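Local coordinates for protein bifunctional cytochrome P450/NADPH--P450 reductase (PDB 7F3H) that probably hydroxylates organic substrates at its haem iron, using dioxygen and electrons passed from NADPH through a fused reductase, at residues M116-F120 with P307-V312; M123-Q128 with L417-L421; L237-L241 with I257-V261. One frame throughout, in Å; residues are numbered along the deposited sequence.

Interaction 1: residues M116-F120 with P307-V312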
# COMPACT_ATOMS: atom_id res chain seq x y z
N MET A 116 -10.24 -13.37 -8.32
CA MET A 116 -9.73 -13.52 -6.97
C MET A 116 -9.98 -14.92 -6.42
O MET A 116 -9.15 -15.44 -5.66
CB MET A 116 -10.38 -12.46 -6.08
CG MET A 116 -9.82 -11.06 -6.35
SD MET A 116 -8.08 -10.80 -5.92
CE MET A 116 -7.29 -10.40 -7.49
N LYS A 117 -11.09 -15.55 -6.81
CA LYS A 117 -11.35 -16.92 -6.40
C LYS A 117 -10.16 -17.82 -6.73
O LYS A 117 -9.74 -18.64 -5.90
CB LYS A 117 -12.63 -17.44 -7.07
CG LYS A 117 -13.27 -18.59 -6.29
CD LYS A 117 -14.23 -19.45 -7.11
CE LYS A 117 -14.31 -20.85 -6.50
NZ LYS A 117 -15.59 -21.49 -6.85
N GLY A 118 -9.54 -17.60 -7.90
CA GLY A 118 -8.39 -18.40 -8.29
C GLY A 118 -7.23 -18.36 -7.31
O GLY A 118 -6.36 -19.23 -7.36
N TYR A 119 -7.15 -17.30 -6.51
CA TYR A 119 -6.07 -17.07 -5.56
C TYR A 119 -6.44 -17.45 -4.14
O TYR A 119 -5.54 -17.54 -3.29
CB TYR A 119 -5.64 -15.60 -5.61
CG TYR A 119 -5.23 -15.11 -6.98
CD1 TYR A 119 -4.34 -15.81 -7.76
CD2 TYR A 119 -5.76 -13.94 -7.50
CE1 TYR A 119 -3.96 -15.36 -9.00
CE2 TYR A 119 -5.39 -13.48 -8.75
CZ TYR A 119 -4.49 -14.19 -9.51
OH TYR A 119 -4.11 -13.71 -10.76
N PHE A 120 -7.71 -17.74 -3.86
CA PHE A 120 -8.18 -17.86 -2.49
C PHE A 120 -7.41 -18.91 -1.71
O PHE A 120 -6.91 -18.64 -0.60
CB PHE A 120 -9.66 -18.21 -2.46
CG PHE A 120 -10.19 -18.41 -1.09
CD1 PHE A 120 -10.42 -17.32 -0.27
CD2 PHE A 120 -10.44 -19.67 -0.61
CE1 PHE A 120 -10.91 -17.48 1.02
CE2 PHE A 120 -10.92 -19.86 0.69
CZ PHE A 120 -11.15 -18.75 1.51
N PRO A 307 -13.34 -20.90 5.91
CA PRO A 307 -14.07 -20.12 4.92
C PRO A 307 -13.71 -20.54 3.50
O PRO A 307 -12.71 -21.22 3.25
CB PRO A 307 -13.63 -18.67 5.19
CG PRO A 307 -12.27 -18.79 5.86
CD PRO A 307 -12.30 -20.11 6.62
N THR A 308 -14.63 -20.21 2.58
CA THR A 308 -14.40 -20.18 1.14
C THR A 308 -14.30 -18.73 0.68
O THR A 308 -14.46 -17.79 1.48
CB THR A 308 -15.53 -20.84 0.35
OG1 THR A 308 -16.70 -20.04 0.49
CG2 THR A 308 -15.78 -22.29 0.79
N TYR A 309 -13.98 -18.55 -0.61
CA TYR A 309 -14.06 -17.22 -1.20
C TYR A 309 -15.47 -16.64 -1.08
O TYR A 309 -15.63 -15.42 -0.92
CB TYR A 309 -13.60 -17.27 -2.66
CG TYR A 309 -13.82 -16.00 -3.43
CD1 TYR A 309 -12.99 -14.90 -3.27
CD2 TYR A 309 -14.87 -15.90 -4.36
CE1 TYR A 309 -13.19 -13.72 -4.01
CE2 TYR A 309 -15.07 -14.73 -5.09
CZ TYR A 309 -14.23 -13.65 -4.91
OH TYR A 309 -14.44 -12.51 -5.63
N ASP A 310 -16.49 -17.50 -1.17
CA ASP A 310 -17.86 -17.04 -0.96
C ASP A 310 -18.02 -16.44 0.42
O ASP A 310 -18.70 -15.41 0.59
CB ASP A 310 -18.84 -18.19 -1.16
CG ASP A 310 -20.24 -17.71 -1.52
OD1 ASP A 310 -20.33 -16.99 -2.54
OD2 ASP A 310 -21.21 -18.00 -0.76
N THR A 311 -17.46 -17.09 1.44
CA THR A 311 -17.53 -16.51 2.77
C THR A 311 -17.02 -15.08 2.75
O THR A 311 -17.70 -14.16 3.23
CB THR A 311 -16.74 -17.34 3.77
OG1 THR A 311 -17.10 -18.72 3.60
CG2 THR A 311 -17.08 -16.89 5.19
N VAL A 312 -15.84 -14.87 2.16
CA VAL A 312 -15.26 -13.54 2.13
C VAL A 312 -16.20 -12.56 1.45
O VAL A 312 -16.38 -11.43 1.93
CB VAL A 312 -13.88 -13.57 1.43
CG1 VAL A 312 -13.35 -12.14 1.31
CG2 VAL A 312 -12.91 -14.45 2.21

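Interaction 2: residues M123-Q128 with L417-L421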
# COMPACT_ATOMS: atom_id res chain seq x y z
N MET A 123 -4.10 -17.54 -0.68
CA MET A 123 -4.24 -16.62 0.45
C MET A 123 -4.55 -17.40 1.72
O MET A 123 -3.95 -17.18 2.78
CB MET A 123 -5.31 -15.58 0.16
CG MET A 123 -5.11 -14.79 -1.14
SD MET A 123 -6.60 -13.79 -1.43
CE MET A 123 -5.97 -12.41 -2.38
N LEU A 124 -5.50 -18.34 1.62
CA LEU A 124 -5.88 -19.08 2.81
C LEU A 124 -4.71 -19.88 3.35
O LEU A 124 -4.47 -19.91 4.57
CB LEU A 124 -7.08 -19.99 2.50
CG LEU A 124 -7.66 -20.92 3.57
CD1 LEU A 124 -8.42 -20.18 4.71
CD2 LEU A 124 -8.58 -21.90 2.86
N GLU A 125 -3.90 -20.45 2.46
CA GLU A 125 -2.79 -21.25 2.95
C GLU A 125 -1.91 -20.39 3.85
O GLU A 125 -1.50 -20.83 4.93
CB GLU A 125 -1.98 -21.83 1.80
CG GLU A 125 -0.77 -22.68 2.25
CD GLU A 125 0.10 -23.12 1.06
OE1 GLU A 125 -0.46 -23.58 0.02
OE2 GLU A 125 1.34 -22.98 1.15
N VAL A 126 -1.63 -19.16 3.41
CA VAL A 126 -0.75 -18.32 4.20
C VAL A 126 -1.47 -17.85 5.47
O VAL A 126 -0.91 -17.93 6.57
CB VAL A 126 -0.22 -17.15 3.35
CG1 VAL A 126 0.67 -16.29 4.18
CG2 VAL A 126 0.56 -17.68 2.13
N ALA A 127 -2.74 -17.44 5.34
CA ALA A 127 -3.46 -16.91 6.49
C ALA A 127 -3.50 -17.94 7.62
O ALA A 127 -3.21 -17.62 8.79
CB ALA A 127 -4.87 -16.47 6.07
N GLN A 128 -3.78 -19.21 7.28
CA GLN A 128 -3.81 -20.28 8.27
C GLN A 128 -2.45 -20.41 8.97
O GLN A 128 -2.40 -20.58 10.20
CB GLN A 128 -4.23 -21.60 7.59
CG GLN A 128 -5.73 -21.65 7.25
CD GLN A 128 -6.14 -22.87 6.46
OE1 GLN A 128 -5.40 -23.37 5.61
NE2 GLN A 128 -7.35 -23.36 6.72
N LEU A 417 -9.75 -11.65 4.46
CA LEU A 417 -9.59 -13.04 4.89
C LEU A 417 -8.75 -13.16 6.15
O LEU A 417 -9.07 -13.95 7.06
CB LEU A 417 -8.94 -13.85 3.77
CG LEU A 417 -8.55 -15.27 4.15
CD1 LEU A 417 -9.77 -16.08 4.59
CD2 LEU A 417 -7.89 -15.92 2.97
N ALA A 418 -7.63 -12.44 6.20
CA ALA A 418 -6.78 -12.45 7.38
C ALA A 418 -7.59 -12.04 8.60
O ALA A 418 -7.53 -12.70 9.64
CB ALA A 418 -5.58 -11.51 7.18
N LEU A 419 -8.35 -10.95 8.48
CA LEU A 419 -9.11 -10.44 9.61
C LEU A 419 -10.17 -11.44 10.05
O LEU A 419 -10.35 -11.70 11.24
CB LEU A 419 -9.74 -9.09 9.23
CG LEU A 419 -8.81 -7.87 9.41
CD1 LEU A 419 -9.28 -6.56 8.70
CD2 LEU A 419 -8.58 -7.62 10.90
N LEU A 420 -10.88 -12.01 9.07
CA LEU A 420 -11.88 -13.03 9.33
C LEU A 420 -11.30 -14.18 10.15
O LEU A 420 -11.85 -14.55 11.20
CB LEU A 420 -12.42 -13.55 7.98
CG LEU A 420 -13.46 -14.67 7.99
CD1 LEU A 420 -14.68 -14.22 8.78
CD2 LEU A 420 -13.81 -15.05 6.59
N LEU A 421 -10.16 -14.71 9.72
CA LEU A 421 -9.61 -15.86 10.44
C LEU A 421 -9.09 -15.45 11.82
O LEU A 421 -9.34 -16.14 12.81
CB LEU A 421 -8.51 -16.49 9.59
CG LEU A 421 -8.90 -17.36 8.39
CD1 LEU A 421 -7.64 -17.92 7.71
CD2 LEU A 421 -9.87 -18.49 8.77

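Interaction 3: residues L237-L241 with I257-V261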
# COMPACT_ATOMS: atom_id res chain seq x y z
N LEU A 237 2.77 -15.55 -12.66
CA LEU A 237 3.87 -15.87 -13.57
C LEU A 237 3.42 -16.75 -14.74
O LEU A 237 3.78 -16.49 -15.90
CB LEU A 237 5.01 -16.54 -12.80
CG LEU A 237 6.17 -17.06 -13.64
CD1 LEU A 237 6.65 -15.96 -14.55
CD2 LEU A 237 7.30 -17.56 -12.77
N GLY A 238 2.71 -17.84 -14.44
CA GLY A 238 2.21 -18.70 -15.50
C GLY A 238 1.38 -17.95 -16.53
O GLY A 238 1.42 -18.25 -17.72
N LEU A 239 0.63 -16.95 -16.07
CA LEU A 239 -0.16 -16.12 -16.97
C LEU A 239 0.73 -15.21 -17.79
O LEU A 239 0.48 -15.02 -18.99
CB LEU A 239 -1.20 -15.32 -16.17
CG LEU A 239 -2.15 -14.38 -16.93
CD1 LEU A 239 -3.52 -14.30 -16.28
CD2 LEU A 239 -1.55 -12.98 -16.98
N MET A 240 1.77 -14.64 -17.17
CA MET A 240 2.63 -13.75 -17.93
C MET A 240 3.50 -14.50 -18.93
O MET A 240 4.02 -13.88 -19.87
CB MET A 240 3.52 -12.93 -16.98
CG MET A 240 2.77 -11.96 -16.06
SD MET A 240 3.82 -10.75 -15.18
CE MET A 240 4.29 -11.78 -13.78
N LEU A 241 3.63 -15.83 -18.77
CA LEU A 241 4.41 -16.66 -19.69
C LEU A 241 3.68 -16.92 -21.00
O LEU A 241 4.33 -17.00 -22.05
CB LEU A 241 4.79 -18.00 -19.05
CG LEU A 241 5.80 -17.95 -17.90
CD1 LEU A 241 6.28 -19.35 -17.59
CD2 LEU A 241 6.96 -17.03 -18.22
N ILE A 257 8.92 -9.66 -17.23
CA ILE A 257 8.23 -10.53 -16.28
C ILE A 257 8.92 -10.50 -14.91
O ILE A 257 8.25 -10.44 -13.86
CB ILE A 257 8.16 -11.97 -16.81
CG1 ILE A 257 7.25 -12.03 -18.03
CG2 ILE A 257 7.69 -12.90 -15.71
CD1 ILE A 257 7.33 -13.35 -18.78
N ARG A 258 10.25 -10.58 -14.89
CA ARG A 258 10.92 -10.52 -13.60
C ARG A 258 10.64 -9.18 -12.94
O ARG A 258 10.37 -9.12 -11.73
CB ARG A 258 12.43 -10.78 -13.72
CG ARG A 258 13.22 -9.89 -12.79
CD ARG A 258 14.68 -10.21 -12.73
NE ARG A 258 15.47 -9.80 -13.90
CZ ARG A 258 15.91 -8.56 -14.12
NH1 ARG A 258 15.60 -7.59 -13.29
NH2 ARG A 258 16.64 -8.27 -15.20
N TYR A 259 10.69 -8.10 -13.74
CA TYR A 259 10.36 -6.77 -13.23
C TYR A 259 8.96 -6.73 -12.61
O TYR A 259 8.77 -6.17 -11.52
CB TYR A 259 10.48 -5.75 -14.36
CG TYR A 259 11.89 -5.30 -14.60
CD1 TYR A 259 12.82 -5.26 -13.55
CD2 TYR A 259 12.30 -4.90 -15.86
CE1 TYR A 259 14.12 -4.84 -13.78
CE2 TYR A 259 13.61 -4.47 -16.08
CZ TYR A 259 14.49 -4.45 -15.05
OH TYR A 259 15.77 -4.02 -15.28
N GLN A 260 7.99 -7.36 -13.26
CA GLN A 260 6.64 -7.39 -12.70
C GLN A 260 6.61 -8.17 -11.39
O GLN A 260 5.93 -7.76 -10.43
CB GLN A 260 5.63 -7.99 -13.69
CG GLN A 260 5.51 -7.28 -15.06
CD GLN A 260 5.29 -5.77 -15.00
OE1 GLN A 260 4.86 -5.22 -13.97
NE2 GLN A 260 5.59 -5.09 -16.11
N VAL A 261 7.30 -9.31 -11.33
CA VAL A 261 7.36 -10.06 -10.07
C VAL A 261 7.94 -9.20 -8.95
O VAL A 261 7.38 -9.09 -7.83
CB VAL A 261 8.14 -11.38 -10.25
CG1 VAL A 261 8.54 -11.95 -8.89
CG2 VAL A 261 7.31 -12.35 -11.08

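Interaction 1: residues M116-F120 with P307-V312
A capping box opens helix 309-313, and the first turn behind it packs against helix 113-137. The box is reciprocal: T311 N donates to T308 OG1 (3.2 Å, N-H...acceptor angle 157°) and T308 N donates to T311 OG1 (3.1 Å, 158°), so T308 is the N-cap. With the T308 CA-to-CB bond directed away from 116-120, its backbone is left facing that segment. F120 occupies the space in front of it. Its t rotamer (chi1 177°) sends the ring across the gap, where one face covers T308 C, 3.3 Å from F120 CZ, and Y309 N, 3.5 Å from F120 CZ. P307 O lies at the ring edge, 3.4 Å from F120 CZ, and V312 CG2 comes to 3.8 Å from F120 CE1. By family topology these elements are probably helix D and the short J' helix between J and K of the cytochrome P450 fold, so the contact packs the start of J' against the early turns of helix 113-137. Y309 reaches the other way, chi1 also t (171°), its ring going to K117 and M116 while Y309 CB lies 3.9 Å from F120 CG. K117 CB sits 4.2 Å from the Y309 ring centroid, 23° off the normal, a CH-pi contact over the face, while M116 CB lies 3.7 Å from Y309 CE1. No hydrogen bond crosses between 116-120 and 307-312, and the Y309 hydroxyl is instead bonded to Q113 NE2. M116 and F120 also touch T413 and L417 of helix 408-425.

Interaction 2: residues M123-Q128 with L417-L421
This is an apolar helix-helix contact within the helical core of the P450 fold, between helix 113-137 (helix D by family topology) and helix 408-425 (helix L). The short segments run in the same general direction, at 43° between their N-to-C vectors (signed crossing angle -43°), and their axes approach to 9.8 Å. The backbones come nearest at two alanines, with A127 CA 5.6 Å from A418 CA; earlier on both helices, L124 CA and L417 CA are 7.4 Å apart. The short A127 side chain permits this approach and is met by two leucines one turn apart on the partner: A127 CB lies 3.5 Å from L421 CD1 and 4.3 Å from L417 CG. L124, one turn before A127, meets the same pair. Its CA-to-CB bond points sideways, yet the end of the side chain swings nearer, bringing L124 CD1 to 3.8 Å from L421 CD1. L417 CD2 also reaches the backbone, 3.7 Å from L124 N, and lies 3.8 Å from M123 CB. No hydrogen bonds cross between the segments. The other sides of the pair are covered by further helices: V126 and A418 touch L151 of helix 144-161, and L419 packs on L276, T279 and L280 of helix 254-285, completing the four-helix core bundle characteristic of cytochromes P450.

Interaction 3: residues L237-L241 with I257-V261
Segments 237-241 and 257-261 are helical and run nearly antiparallel, with 155° between their N-to-C directions and a closest axis approach of 10.7 Å. Within each, the i to i-4 bonding is explicit: L241 N donates to L237 O (2.9 Å) and V261 N to I257 O (2.9 Å). The backbones are nearest where M240 CA lies 6.7 Å from I257 CA, and these two residues, whose CA-to-CB bonds both point across the interface, bury the most area, about 80 Å² each. I257 fills the gap against three residues of the partner. Its CG2 is 3.4 Å from L237 CD1, while its CD1 is 3.7 Å from L241 CD2 and 3.5 Å from M240 O; the I257 CG1 to M240 CB distance is 4.0 Å. Both leucines have sideways CA-to-CB bonds, but their ends bend in to meet it. M240 extends along the opposing helix, with its SD 3.6 Å from Q260 CB and its CE 4.1 Å from V261 CG2. No hydrogen bond links the two segments. The Q260 amide is engaged instead by N256 OD1, through NE2, and by L90 N, through OE1; the side chain is about 6 Å from the haem. By P450 topology this joins helix H to the start of the long helix I, which in this family crosses the distal side of the haem. Helices 144-161 and 199-227 flank it, with F161 touching both L237 and V261, and helix 98-107 meets M240 through L107 and Q260 through A103.

Interactions 1 and 2 share helix 113-137 and are continuous: their centres are 10 Å apart, and P307 CD touches L421 CD2 at 3.6 Å while F120 CE1 lies 3.9 Å from L417 CD2. Their segments alternate along the chain. Interaction 3, whose centre is more than 20 Å from both, is nested within the sequence loop each of them closes. Interactions 2 and 3 are buried and chiefly aliphatic, one between roughly codirectional helices and the other between antiparallel ones. Interaction 1 is partly exposed and differs chemically, placing aromatic rings on a capped helix start and a lysine methylene.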